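Local atomic coordinates of sugar ABC transporter substrate-binding protein (Treponema pallidum subsp. pallidum, PDB entry 5U2P), a protein that probably binds a small solute, perhaps a sugar, in the periplasm for delivery to an ABC importer, although its true ligand is not established. Residues 40-45 against 88-93; 49-54 against 60-65; 162-167 against 239-244; 180-183 against 189-192. All coordinates share one frame; numbering follows the deposited sequence.

Interaction 1: 40-45 against 88-93; sequences EKHYSS and VVEVSL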
loop_
_atom_site.group_PDB
_atom_site.type_symbol
_atom_site.label_atom_id
_atom_site.label_comp_id
_atom_site.label_asym_id
_atom_site.label_seq_id
_atom_site.Cartn_x
_atom_site.Cartn_y
_atom_site.Cartn_z
ATOM N N GLU A 40 14.462 -16.364 -3.287
ATOM C CA GLU A 40 15.765 -16.110 -3.883
ATOM C C GLU A 40 16.038 -14.612 -4.040
ATOM O O GLU A 40 17.026 -14.099 -3.518
ATOM C CB GLU A 40 15.843 -16.816 -5.241
ATOM C CG GLU A 40 17.161 -16.669 -5.977
ATOM C CD GLU A 40 17.151 -17.389 -7.314
ATOM O OE1 GLU A 40 16.053 -17.575 -7.881
ATOM O OE2 GLU A 40 18.238 -17.772 -7.793
ATOM N N LYS A 41 15.136 -13.905 -4.717
ATOM C CA LYS A 41 15.360 -12.489 -5.027
ATOM C C LYS A 41 15.177 -11.588 -3.815
ATOM O O LYS A 41 15.459 -10.399 -3.882
ATOM C CB LYS A 41 14.423 -12.021 -6.144
ATOM C CG LYS A 41 14.673 -12.676 -7.498
ATOM C CD LYS A 41 13.794 -12.058 -8.581
ATOM C CE LYS A 41 14.141 -12.589 -9.963
ATOM N NZ LYS A 41 13.774 -14.023 -10.106
ATOM N N HIS A 42 14.707 -12.149 -2.709
ATOM C CA HIS A 42 14.511 -11.364 -1.496
ATOM C C HIS A 42 15.634 -11.604 -0.489
ATOM O O HIS A 42 15.668 -10.968 0.566
ATOM C CB HIS A 42 13.151 -11.687 -0.869
ATOM C CG HIS A 42 11.990 -11.164 -1.658
ATOM N ND1 HIS A 42 10.682 -11.485 -1.364
ATOM C CD2 HIS A 42 11.942 -10.346 -2.736
ATOM C CE1 HIS A 42 9.878 -10.882 -2.222
ATOM N NE2 HIS A 42 10.617 -10.184 -3.066
ATOM N N TYR A 43 16.539 -12.530 -0.805
ATOM C CA TYR A 43 17.681 -12.814 0.070
ATOM C C TYR A 43 18.769 -11.796 -0.200
ATOM O O TYR A 43 19.811 -12.105 -0.779
ATOM C CB TYR A 43 18.196 -14.238 -0.144
ATOM C CG TYR A 43 19.267 -14.673 0.838
ATOM C CD1 TYR A 43 19.217 -14.290 2.176
ATOM C CD2 TYR A 43 20.313 -15.495 0.432
ATOM C CE1 TYR A 43 20.191 -14.700 3.076
ATOM C CE2 TYR A 43 21.287 -15.909 1.321
ATOM C CZ TYR A 43 21.222 -15.512 2.643
ATOM O OH TYR A 43 22.199 -15.922 3.524
ATOM N N SER A 44 18.500 -10.569 0.223
ATOM C CA SER A 44 19.351 -9.432 -0.086
ATOM C C SER A 44 20.636 -9.427 0.731
ATOM O O SER A 44 20.796 -10.202 1.679
ATOM C CB SER A 44 18.582 -8.139 0.169
ATOM O OG SER A 44 18.196 -8.054 1.535
ATOM N N SER A 45 21.553 -8.542 0.364
ATOM C CA SER A 45 22.738 -8.331 1.178
ATOM C C SER A 45 22.293 -7.846 2.556
ATOM O O SER A 45 22.929 -8.159 3.562
ATOM C CB SER A 45 23.699 -7.334 0.515
ATOM O OG SER A 45 23.018 -6.186 0.045
ATOM N N VAL A 88 11.953 -20.307 10.586
ATOM C CA VAL A 88 11.531 -18.978 10.163
ATOM C C VAL A 88 11.289 -19.005 8.659
ATOM O O VAL A 88 12.128 -19.508 7.916
ATOM C CB VAL A 88 12.576 -17.912 10.520
ATOM C CG1 VAL A 88 12.197 -16.544 9.943
ATOM C CG2 VAL A 88 12.716 -17.850 12.027
ATOM N N VAL A 89 10.140 -18.487 8.220
ATOM C CA VAL A 89 9.795 -18.511 6.799
ATOM C C VAL A 89 9.332 -17.136 6.344
ATOM O O VAL A 89 8.606 -16.429 7.058
ATOM C CB VAL A 89 8.724 -19.603 6.487
ATOM C CG1 VAL A 89 9.274 -20.971 6.836
ATOM C CG2 VAL A 89 7.411 -19.348 7.233
ATOM N N GLU A 90 9.766 -16.747 5.149
ATOM C CA GLU A 90 9.259 -15.546 4.511
ATOM C C GLU A 90 7.783 -15.728 4.144
ATOM O O GLU A 90 7.381 -16.786 3.658
ATOM C CB GLU A 90 10.076 -15.185 3.255
ATOM C CG GLU A 90 9.539 -13.932 2.594
ATOM C CD GLU A 90 10.240 -13.540 1.316
ATOM O OE1 GLU A 90 11.260 -14.158 0.962
ATOM O OE2 GLU A 90 9.755 -12.589 0.665
ATOM N N VAL A 91 6.983 -14.699 4.404
ATOM C CA VAL A 91 5.576 -14.706 4.035
ATOM C C VAL A 91 5.209 -13.396 3.375
ATOM O O VAL A 91 5.847 -12.377 3.586
ATOM C CB VAL A 91 4.644 -14.938 5.259
ATOM C CG1 VAL A 91 4.872 -16.337 5.852
ATOM C CG2 VAL A 91 4.854 -13.859 6.315
ATOM N N SER A 92 4.160 -13.449 2.559
ATOM C CA SER A 92 3.570 -12.268 1.960
ATOM C C SER A 92 2.430 -11.752 2.828
ATOM O O SER A 92 1.429 -12.439 3.047
ATOM C CB SER A 92 3.061 -12.580 0.550
ATOM O OG SER A 92 4.146 -12.840 -0.332
ATOM N N LEU A 93 2.610 -10.542 3.335
ATOM C CA LEU A 93 1.593 -9.852 4.111
ATOM C C LEU A 93 0.745 -9.040 3.143
ATOM O O LEU A 93 1.242 -8.646 2.094
ATOM C CB LEU A 93 2.246 -8.947 5.163
ATOM C CG LEU A 93 3.059 -9.740 6.202
ATOM C CD1 LEU A 93 4.019 -8.833 6.971
ATOM C CD2 LEU A 93 2.149 -10.491 7.169
#

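Interaction 2: 49-54 against 60-65; sequences NVFTKL and IAVTVE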
loop_
_atom_site.group_PDB
_atom_site.type_symbol
_atom_site.label_atom_id
_atom_site.label_comp_id
_atom_site.label_asym_id
_atom_site.label_seq_id
_atom_site.Cartn_x
_atom_site.Cartn_y
_atom_site.Cartn_z
ATOM N N ASN A 49 23.613 -9.873 5.883
ATOM C CA ASN A 49 24.435 -9.250 6.899
ATOM C C ASN A 49 23.716 -9.275 8.231
ATOM O O ASN A 49 24.348 -9.381 9.281
ATOM C CB ASN A 49 24.797 -7.822 6.490
ATOM C CG ASN A 49 25.706 -7.785 5.264
ATOM O OD1 ASN A 49 26.424 -8.745 4.985
ATOM N ND2 ASN A 49 25.670 -6.682 4.525
ATOM N N VAL A 50 22.384 -9.180 8.180
ATOM C CA VAL A 50 21.563 -9.325 9.364
ATOM C C VAL A 50 21.798 -10.690 10.010
ATOM O O VAL A 50 22.037 -10.790 11.215
ATOM C CB VAL A 50 20.047 -9.151 9.022
ATOM C CG1 VAL A 50 19.199 -9.899 9.976
ATOM C CG2 VAL A 50 19.672 -7.684 9.015
ATOM N N PHE A 51 21.731 -11.747 9.209
ATOM C CA PHE A 51 21.906 -13.094 9.742
ATOM C C PHE A 51 23.364 -13.327 10.148
ATOM O O PHE A 51 23.645 -14.101 11.064
ATOM C CB PHE A 51 21.452 -14.144 8.726
ATOM C CG PHE A 51 19.977 -14.092 8.398
ATOM C CD1 PHE A 51 19.054 -13.610 9.315
ATOM C CD2 PHE A 51 19.516 -14.527 7.167
ATOM C CE1 PHE A 51 17.703 -13.558 9.008
ATOM C CE2 PHE A 51 18.172 -14.476 6.860
ATOM C CZ PHE A 51 17.265 -13.992 7.783
ATOM N N THR A 52 24.302 -12.649 9.483
ATOM C CA THR A 52 25.706 -12.781 9.846
ATOM C C THR A 52 25.951 -12.179 11.223
ATOM O O THR A 52 26.673 -12.763 12.035
ATOM C CB THR A 52 26.644 -12.103 8.815
ATOM O OG1 THR A 52 26.469 -12.716 7.535
ATOM C CG2 THR A 52 28.107 -12.249 9.229
ATOM N N LYS A 53 25.363 -11.008 11.476
ATOM C CA LYS A 53 25.432 -10.363 12.789
ATOM C C LYS A 53 24.810 -11.227 13.858
ATOM O O LYS A 53 25.285 -11.288 14.988
ATOM C CB LYS A 53 24.713 -9.012 12.781
ATOM C CG LYS A 53 25.518 -7.853 12.239
ATOM C CD LYS A 53 24.720 -6.554 12.299
ATOM C CE LYS A 53 24.498 -6.087 13.731
ATOM N NZ LYS A 53 23.766 -4.792 13.785
ATOM N N LEU A 54 23.700 -11.860 13.520
ATOM C CA LEU A 54 23.022 -12.679 14.476
ATOM C C LEU A 54 23.915 -13.814 14.954
ATOM O O LEU A 54 23.962 -14.122 16.147
ATOM C CB LEU A 54 21.735 -13.231 13.846
ATOM C CG LEU A 54 20.546 -13.539 14.727
ATOM C CD1 LEU A 54 20.088 -12.310 15.502
ATOM C CD2 LEU A 54 19.446 -14.073 13.825
ATOM N N ILE A 60 23.616 -17.481 17.272
ATOM C CA ILE A 60 22.569 -18.235 16.577
ATOM C C ILE A 60 23.081 -18.531 15.168
ATOM O O ILE A 60 23.154 -17.639 14.326
ATOM C CB ILE A 60 21.230 -17.490 16.526
ATOM C CG1 ILE A 60 20.739 -17.182 17.952
ATOM C CG2 ILE A 60 20.202 -18.341 15.796
ATOM C CD1 ILE A 60 19.473 -16.368 18.024
ATOM N N ALA A 61 23.472 -19.780 14.941
ATOM C CA ALA A 61 23.889 -20.215 13.612
ATOM C C ALA A 61 22.671 -20.328 12.694
ATOM O O ALA A 61 21.855 -21.233 12.850
ATOM C CB ALA A 61 24.614 -21.538 13.694
ATOM N N VAL A 62 22.548 -19.397 11.753
ATOM C CA VAL A 62 21.444 -19.395 10.805
ATOM C C VAL A 62 21.832 -20.109 9.516
ATOM O O VAL A 62 22.870 -19.815 8.929
ATOM C CB VAL A 62 21.002 -17.961 10.457
ATOM C CG1 VAL A 62 19.814 -17.987 9.525
ATOM C CG2 VAL A 62 20.678 -17.171 11.727
ATOM N N THR A 63 20.991 -21.047 9.088
ATOM C CA THR A 63 21.118 -21.664 7.775
ATOM C C THR A 63 19.943 -21.227 6.906
ATOM O O THR A 63 18.783 -21.383 7.291
ATOM C CB THR A 63 21.181 -23.195 7.868
ATOM O OG1 THR A 63 20.024 -23.689 8.546
ATOM C CG2 THR A 63 22.417 -23.615 8.643
ATOM N N VAL A 64 20.261 -20.654 5.751
ATOM C CA VAL A 64 19.254 -20.120 4.833
ATOM C C VAL A 64 19.045 -21.030 3.625
ATOM O O VAL A 64 19.994 -21.479 2.983
ATOM C CB VAL A 64 19.636 -18.709 4.339
ATOM C CG1 VAL A 64 18.598 -18.179 3.349
ATOM C CG2 VAL A 64 19.775 -17.761 5.511
ATOM N N GLU A 65 17.776 -21.290 3.334
ATOM C CA GLU A 65 17.363 -22.068 2.180
ATOM C C GLU A 65 16.562 -21.163 1.244
ATOM O O GLU A 65 15.470 -20.721 1.615
ATOM C CB GLU A 65 16.522 -23.257 2.639
ATOM C CG GLU A 65 16.169 -24.249 1.562
ATOM C CD GLU A 65 15.271 -25.354 2.087
ATOM O OE1 GLU A 65 14.669 -26.072 1.261
ATOM O OE2 GLU A 65 15.169 -25.499 3.328
#

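Interaction 3: 162-167 against 239-244; sequences ELLESC and RGYVNK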
loop_
_atom_site.group_PDB
_atom_site.type_symbol
_atom_site.label_atom_id
_atom_site.label_comp_id
_atom_site.label_asym_id
_atom_site.label_seq_id
_atom_site.Cartn_x
_atom_site.Cartn_y
_atom_site.Cartn_z
ATOM N N GLU A 162 -12.346 22.774 -1.352
ATOM C CA GLU A 162 -11.070 23.420 -1.615
ATOM C C GLU A 162 -10.365 22.731 -2.789
ATOM O O GLU A 162 -9.685 23.391 -3.583
ATOM C CB GLU A 162 -10.195 23.422 -0.356
ATOM C CG GLU A 162 -10.642 24.487 0.652
ATOM C CD GLU A 162 -9.767 24.578 1.888
ATOM O OE1 GLU A 162 -8.628 24.071 1.873
ATOM O OE2 GLU A 162 -10.223 25.176 2.885
ATOM N N LEU A 163 -10.534 21.417 -2.905
ATOM C CA LEU A 163 -9.989 20.686 -4.051
ATOM C C LEU A 163 -10.648 21.168 -5.339
ATOM O O LEU A 163 -9.967 21.454 -6.311
ATOM C CB LEU A 163 -10.192 19.186 -3.912
ATOM C CG LEU A 163 -9.787 18.340 -5.122
ATOM C CD1 LEU A 163 -8.298 18.429 -5.359
ATOM C CD2 LEU A 163 -10.206 16.893 -4.908
ATOM N N LEU A 164 -11.972 21.255 -5.344
ATOM C CA LEU A 164 -12.692 21.719 -6.534
ATOM C C LEU A 164 -12.280 23.141 -6.904
ATOM O O LEU A 164 -12.089 23.452 -8.083
ATOM C CB LEU A 164 -14.209 21.654 -6.321
ATOM C CG LEU A 164 -14.797 20.252 -6.167
ATOM C CD1 LEU A 164 -16.300 20.324 -5.932
ATOM C CD2 LEU A 164 -14.499 19.354 -7.368
ATOM N N GLU A 165 -12.138 24.001 -5.898
ATOM C CA GLU A 165 -11.729 25.382 -6.140
ATOM C C GLU A 165 -10.307 25.423 -6.693
ATOM O O GLU A 165 -10.030 26.144 -7.650
ATOM C CB GLU A 165 -11.824 26.219 -4.860
ATOM C CG GLU A 165 -11.426 27.679 -5.050
ATOM C CD GLU A 165 -11.543 28.501 -3.777
ATOM O OE1 GLU A 165 -11.669 27.910 -2.680
ATOM O OE2 GLU A 165 -11.507 29.746 -3.878
ATOM N N SER A 166 -9.410 24.645 -6.088
ATOM C CA SER A 166 -8.030 24.571 -6.551
ATOM C C SER A 166 -8.003 24.171 -8.020
ATOM O O SER A 166 -7.224 24.716 -8.806
ATOM C CB SER A 166 -7.220 23.573 -5.723
ATOM O OG SER A 166 -7.038 24.021 -4.386
ATOM N N CYS A 167 -8.845 23.208 -8.394
ATOM C CA CYS A 167 -8.884 22.766 -9.784
ATOM C C CYS A 167 -9.401 23.894 -10.655
ATOM O O CYS A 167 -8.924 24.095 -11.768
ATOM C CB CYS A 167 -9.763 21.540 -9.966
ATOM S SG CYS A 167 -9.019 20.012 -9.319
ATOM N N ARG A 239 -16.683 18.333 -14.420
ATOM C CA ARG A 239 -16.021 19.633 -14.494
ATOM C C ARG A 239 -14.732 19.587 -15.308
ATOM O O ARG A 239 -14.075 20.615 -15.508
ATOM C CB ARG A 239 -15.743 20.159 -13.082
ATOM C CG ARG A 239 -17.003 20.274 -12.212
ATOM C CD ARG A 239 -16.779 21.180 -10.998
ATOM N NE ARG A 239 -17.881 21.114 -10.036
ATOM C CZ ARG A 239 -18.014 21.912 -8.976
ATOM N NH1 ARG A 239 -17.124 22.866 -8.736
ATOM N NH2 ARG A 239 -19.047 21.761 -8.156
ATOM N N GLY A 240 -14.377 18.405 -15.802
ATOM C CA GLY A 240 -13.161 18.247 -16.583
ATOM C C GLY A 240 -11.881 18.388 -15.769
ATOM O O GLY A 240 -10.819 18.663 -16.312
ATOM N N TYR A 241 -11.976 18.191 -14.460
ATOM C CA TYR A 241 -10.817 18.249 -13.589
ATOM C C TYR A 241 -9.971 16.985 -13.692
ATOM O O TYR A 241 -8.775 17.021 -13.428
ATOM C CB TYR A 241 -11.247 18.471 -12.138
ATOM C CG TYR A 241 -11.907 19.809 -11.890
ATOM C CD1 TYR A 241 -11.803 20.847 -12.819
ATOM C CD2 TYR A 241 -12.615 20.050 -10.716
ATOM C CE1 TYR A 241 -12.396 22.066 -12.589
ATOM C CE2 TYR A 241 -13.211 21.278 -10.477
ATOM C CZ TYR A 241 -13.096 22.283 -11.422
ATOM O OH TYR A 241 -13.682 23.510 -11.202
ATOM N N VAL A 242 -10.595 15.866 -14.050
ATOM C CA VAL A 242 -9.844 14.688 -14.487
ATOM C C VAL A 242 -10.288 14.378 -15.906
ATOM O O VAL A 242 -11.463 14.542 -16.242
ATOM C CB VAL A 242 -10.050 13.437 -13.598
ATOM C CG1 VAL A 242 -9.681 13.719 -12.129
ATOM C CG2 VAL A 242 -11.464 12.923 -13.706
ATOM N N ASN A 243 -9.344 13.941 -16.736
ATOM C CA ASN A 243 -9.625 13.669 -18.145
ATOM C C ASN A 243 -9.704 12.169 -18.407
ATOM O O ASN A 243 -8.708 11.455 -18.238
ATOM C CB ASN A 243 -8.544 14.309 -19.026
ATOM C CG ASN A 243 -8.932 14.355 -20.489
ATOM O OD1 ASN A 243 -9.463 13.385 -21.029
ATOM N ND2 ASN A 243 -8.664 15.490 -21.144
ATOM N N LYS A 244 -10.881 11.693 -18.820
ATOM C CA LYS A 244 -11.068 10.266 -19.085
ATOM C C LYS A 244 -10.060 9.786 -20.119
ATOM O O LYS A 244 -9.540 8.677 -20.021
ATOM C CB LYS A 244 -12.499 9.970 -19.571
ATOM C CG LYS A 244 -12.791 8.477 -19.776
ATOM C CD LYS A 244 -14.207 8.221 -20.299
ATOM C CE LYS A 244 -14.461 6.728 -20.501
ATOM N NZ LYS A 244 -15.808 6.434 -21.066
#

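Interaction 4: 180-183 against 189-192; sequences LALS and PHTL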
loop_
_atom_site.group_PDB
_atom_site.type_symbol
_atom_site.label_atom_id
_atom_site.label_comp_id
_atom_site.label_asym_id
_atom_site.label_seq_id
_atom_site.Cartn_x
_atom_site.Cartn_y
_atom_site.Cartn_z
ATOM N N LEU A 180 -5.869 17.804 -12.242
ATOM C CA LEU A 180 -5.599 16.606 -11.439
ATOM C C LEU A 180 -5.279 15.419 -12.338
ATOM O O LEU A 180 -6.163 14.828 -12.948
ATOM C CB LEU A 180 -6.787 16.263 -10.534
ATOM C CG LEU A 180 -6.652 15.043 -9.616
ATOM C CD1 LEU A 180 -5.493 15.207 -8.664
ATOM C CD2 LEU A 180 -7.944 14.798 -8.835
ATOM N N ALA A 181 -4.000 15.073 -12.390
ATOM C CA ALA A 181 -3.509 13.971 -13.185
ATOM C C ALA A 181 -3.547 12.630 -12.444
ATOM O O ALA A 181 -3.324 12.545 -11.215
ATOM C CB ALA A 181 -2.082 14.275 -13.645
ATOM N N LEU A 182 -3.834 11.592 -13.222
ATOM C CA LEU A 182 -3.900 10.196 -12.776
ATOM C C LEU A 182 -3.115 9.346 -13.748
ATOM O O LEU A 182 -3.071 9.648 -14.944
ATOM C CB LEU A 182 -5.355 9.710 -12.710
ATOM C CG LEU A 182 -6.314 10.550 -11.872
ATOM C CD1 LEU A 182 -7.731 10.037 -12.033
ATOM C CD2 LEU A 182 -5.927 10.539 -10.385
ATOM N N SER A 183 -2.495 8.288 -13.243
ATOM C CA SER A 183 -1.742 7.369 -14.073
ATOM C C SER A 183 -2.380 5.990 -14.120
ATOM O O SER A 183 -3.081 5.555 -13.194
ATOM C CB SER A 183 -0.293 7.272 -13.573
ATOM O OG SER A 183 -0.220 6.782 -12.267
ATOM N N PRO A 189 -10.807 -0.967 -8.949
ATOM C CA PRO A 189 -11.054 0.294 -9.637
ATOM C C PRO A 189 -9.739 1.055 -9.674
ATOM O O PRO A 189 -8.766 0.585 -9.064
ATOM C CB PRO A 189 -12.097 0.989 -8.759
ATOM C CG PRO A 189 -11.846 0.440 -7.391
ATOM C CD PRO A 189 -11.332 -0.961 -7.571
ATOM N N HIS A 190 -9.704 2.173 -10.382
ATOM C CA HIS A 190 -8.514 3.008 -10.373
ATOM C C HIS A 190 -8.193 3.501 -8.957
ATOM O O HIS A 190 -9.075 3.654 -8.124
ATOM C CB HIS A 190 -8.689 4.203 -11.312
ATOM C CG HIS A 190 -7.450 5.024 -11.411
ATOM N ND1 HIS A 190 -7.239 6.147 -10.639
ATOM C CD2 HIS A 190 -6.315 4.833 -12.122
ATOM C CE1 HIS A 190 -6.034 6.628 -10.893
ATOM N NE2 HIS A 190 -5.451 5.844 -11.786
ATOM N N THR A 191 -6.910 3.751 -8.704
ATOM C CA THR A 191 -6.414 4.262 -7.437
ATOM C C THR A 191 -7.251 5.347 -6.758
ATOM O O THR A 191 -7.423 5.334 -5.550
ATOM C CB THR A 191 -4.991 4.858 -7.662
ATOM O OG1 THR A 191 -4.220 3.980 -8.506
ATOM C CG2 THR A 191 -4.289 5.088 -6.356
ATOM N N LEU A 192 -7.695 6.335 -7.530
ATOM C CA LEU A 192 -8.480 7.434 -6.988
ATOM C C LEU A 192 -9.768 6.942 -6.343
ATOM O O LEU A 192 -10.062 7.248 -5.175
ATOM C CB LEU A 192 -8.812 8.453 -8.094
ATOM C CG LEU A 192 -9.745 9.599 -7.711
ATOM C CD1 LEU A 192 -9.118 10.370 -6.607
ATOM C CD2 LEU A 192 -9.991 10.499 -8.909
HETATM O O HOH W 1 -2.250 5.253 -9.863
#

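Interaction 1: 40-45 against 88-93
His42 and Glu90 make the whole contact, a histidine-carboxylate pair between the loop after strand 33-39 and strand 88-92. These two strands are neighbours in a five-stranded sheet whose order, 61-67, 33-39, 88-92, antiparallel 307-311 and 131-132, is that of a type II periplasmic binding protein lobe. Residues 40-42 form one short 3-10 turn, in which Glu40 O accepts Tyr43 N at 3.2 Å. Lys41 follows with its side chain leading away from the strand, while its backbone N is held by Asp69. At His42 the chain turns its side chain toward Glu90. A chi1 of -71°, CG beside the backbone N, sends the ring toward the carboxylate, and His42 ND1 at the ring edge donates to Glu90 OE2 at 2.5 Å, a length so short that its exact value is doubtful. The bond is fairly straight, at 162°, and Glu90 CD also lies in the ring plane, but the carboxylate is turned 38° against the imidazole. Glu90 reaches across with its chain extended, and the buried carboxylate, probably ionised, has further partners: OE2 also accepts Gln307 NE2, and OE1 takes the backbone N-H of Arg39. Three donors thus fix the carboxylate, and through it the corner where strand 33-39 gives way to the loop. Beyond His42, an inverse gamma turn centred on Tyr43 swings the chain away from Glu90, closed by a weak bond from Ser44 N to His42 O at 2.9 Å. Ser44 is the N-cap of helix 45-58, its OG capping the backbone N of Leu47.

Interaction 2: 49-54 against 60-65
Phe51 meets Val62 and Val64 in the aromatic half of a buried contact whose side chains are all apolar. Val62 CG1 sits over one face of the ring, 4.0 Å above its plane and displaced toward the rim, with Phe51 CG as its nearest ring atom. Val64 approaches the same ring obliquely with CG2, which lies 3.6 Å from Phe51 CD2 and almost as near CE2. Both valines cross the phenyl side chain at about a right angle. The Phe51 ring is carried there by chi1 of -64°, with CG beside the backbone N.

This is the helix-on-sheet layer of a beta-alpha-beta crossover: helix 45-58 links parallel strands 33-39 and 61-67 and packs back on them. The axes of segments 49-54 and 61-65 come within 7.9 Å and run nearly antiparallel, at 151°.

Aliphatic contacts make up the rest. Val62 divides its two methyls between the helix residues, CG2 going to Leu54 CD2 at 3.9 Å while CG1 serves the ring. Leu54 also faces Ile60, its CG 4.4 Å from Ile60 CB, just before the strand begins. Leu54 touches Ala324 and Val327 of helix 318-329 as well, which places that helix against this layer.

Backbone contact is confined to the end nearest the connecting turn, where Leu54 O and Ile60 N are 3.6 Å apart. Within the helix, Leu54 N bonds to Val50 O at 3.0 Å.

Interaction 3: 162-167 against 239-244
Cys167 presses its CB onto the ring of Tyr241, and this is the tight part of the contact. The carbon stands 3.2 Å from the ring centroid and only 11° off the ring normal, a close CH-pi contact over the face. The sulfur lies further out: Cys167 SG is 4.3 Å from the centroid of the Tyr241 ring, at an oblique 33° from the normal, a sulfur-aromatic contact. CB alone is over the face; chi1 of -73°, with SG beside the backbone N, sets the sulfur off to one side of the ring normal. On the opposite face the ring is covered by Arg239 CB, 3.6 Å above the plane, so the phenol is clamped between two methylenes. Leu164 closes the edge, its CD2 lying in the ring plane 3.9 Å from Tyr241 CE2.

Toward solvent the packing is thinner. The exposed Arg239 stretches out from CG to NE and brings its guanidinium across Leu164, whose CD1 lies over one face of the group, 3.8 Å from Arg239 NH2. This is an apolar methyl lying on the flat guanidinium, whose NE is in a salt bridge with Glu235. Gly240, at positive phi, is the first residue past helix 227-238 in a Schellman motif, and it separates Arg239 from the Tyr241 ring that the arginine CB covers.

Helix 160-172 therefore rests on the end of helix 227-238, with Ala168 and Val171 extending its contact with Tyr241, while Leu163 and Cys167 touch Met265 of strand 263-267.

Interaction 4: 180-183 against 189-192
His190 and Ser183 supply the direct polar link, with the imidazole donating to a backbone carbonyl. His190 NE2 reaches Ser183 O at 2.8 Å with an N-H...O angle of 155°, and the oxygen lies in the ring plane. Seen from the acceptor, the donor is tilted 31° out of the carbonyl plane. The bond puts a proton on NE2 and fixes the rotation of the ring. Chi1 of -176°, with CG anti to the backbone N, carries the ring toward Ser183.

A water adds a second, softer link. It is 2.7 Å from Thr191 OG1 and donates a weak bond of 3.4 Å to Ser183 O, so that carbonyl receives both histidine and water. Thr191 OG1 itself lies over one face of the His190 ring, 3.9 Å above the plane and toward its rim. Ser183 OG is hydrogen-bonded to Tyr266 OH.

Apolar packing accompanies these bonds. Leu182 lies obliquely against the imidazole, its CB 3.6 Å from His190 CE1. Its CD1 continues past the ring to Leu192 CD2, at 3.9 Å, the two leucines crossing at about a right angle.

Pro189, reached through a cis peptide bond, leads directly into His190, the N-cap residue of helix 191-214. The contact thus ties the chain just beyond strand 178-181 to the start of the next helix, a strand-loop-helix connection in the second lobe of this two-lobed solute-binding fold, with the N-cap histidine bonded back to the chain that leaves the strand.

The contacts form two clusters on opposite sides of the chain's centre, one in each lobe. Interactions 1 and 2 have centres 13 Å apart and share a sheet; Tyr43, next to His42, joins them by resting its OH 3.6 Å from Val64 CG2. Interactions 3 and 4 are likewise 13 Å apart, centre to centre, and here backbone meets backbone: Leu180 N lies 3.2 Å from Tyr241 O, a probable hydrogen bond, while Val242 CG1 packs on Leu182 CD1. Between the lobes, interactions 1 and 4 come closest, their nearest atoms about 17 Å apart; the nearest atoms of interactions 2 and 3 are about 41 Å apart. In this family ligand binds between the lobes.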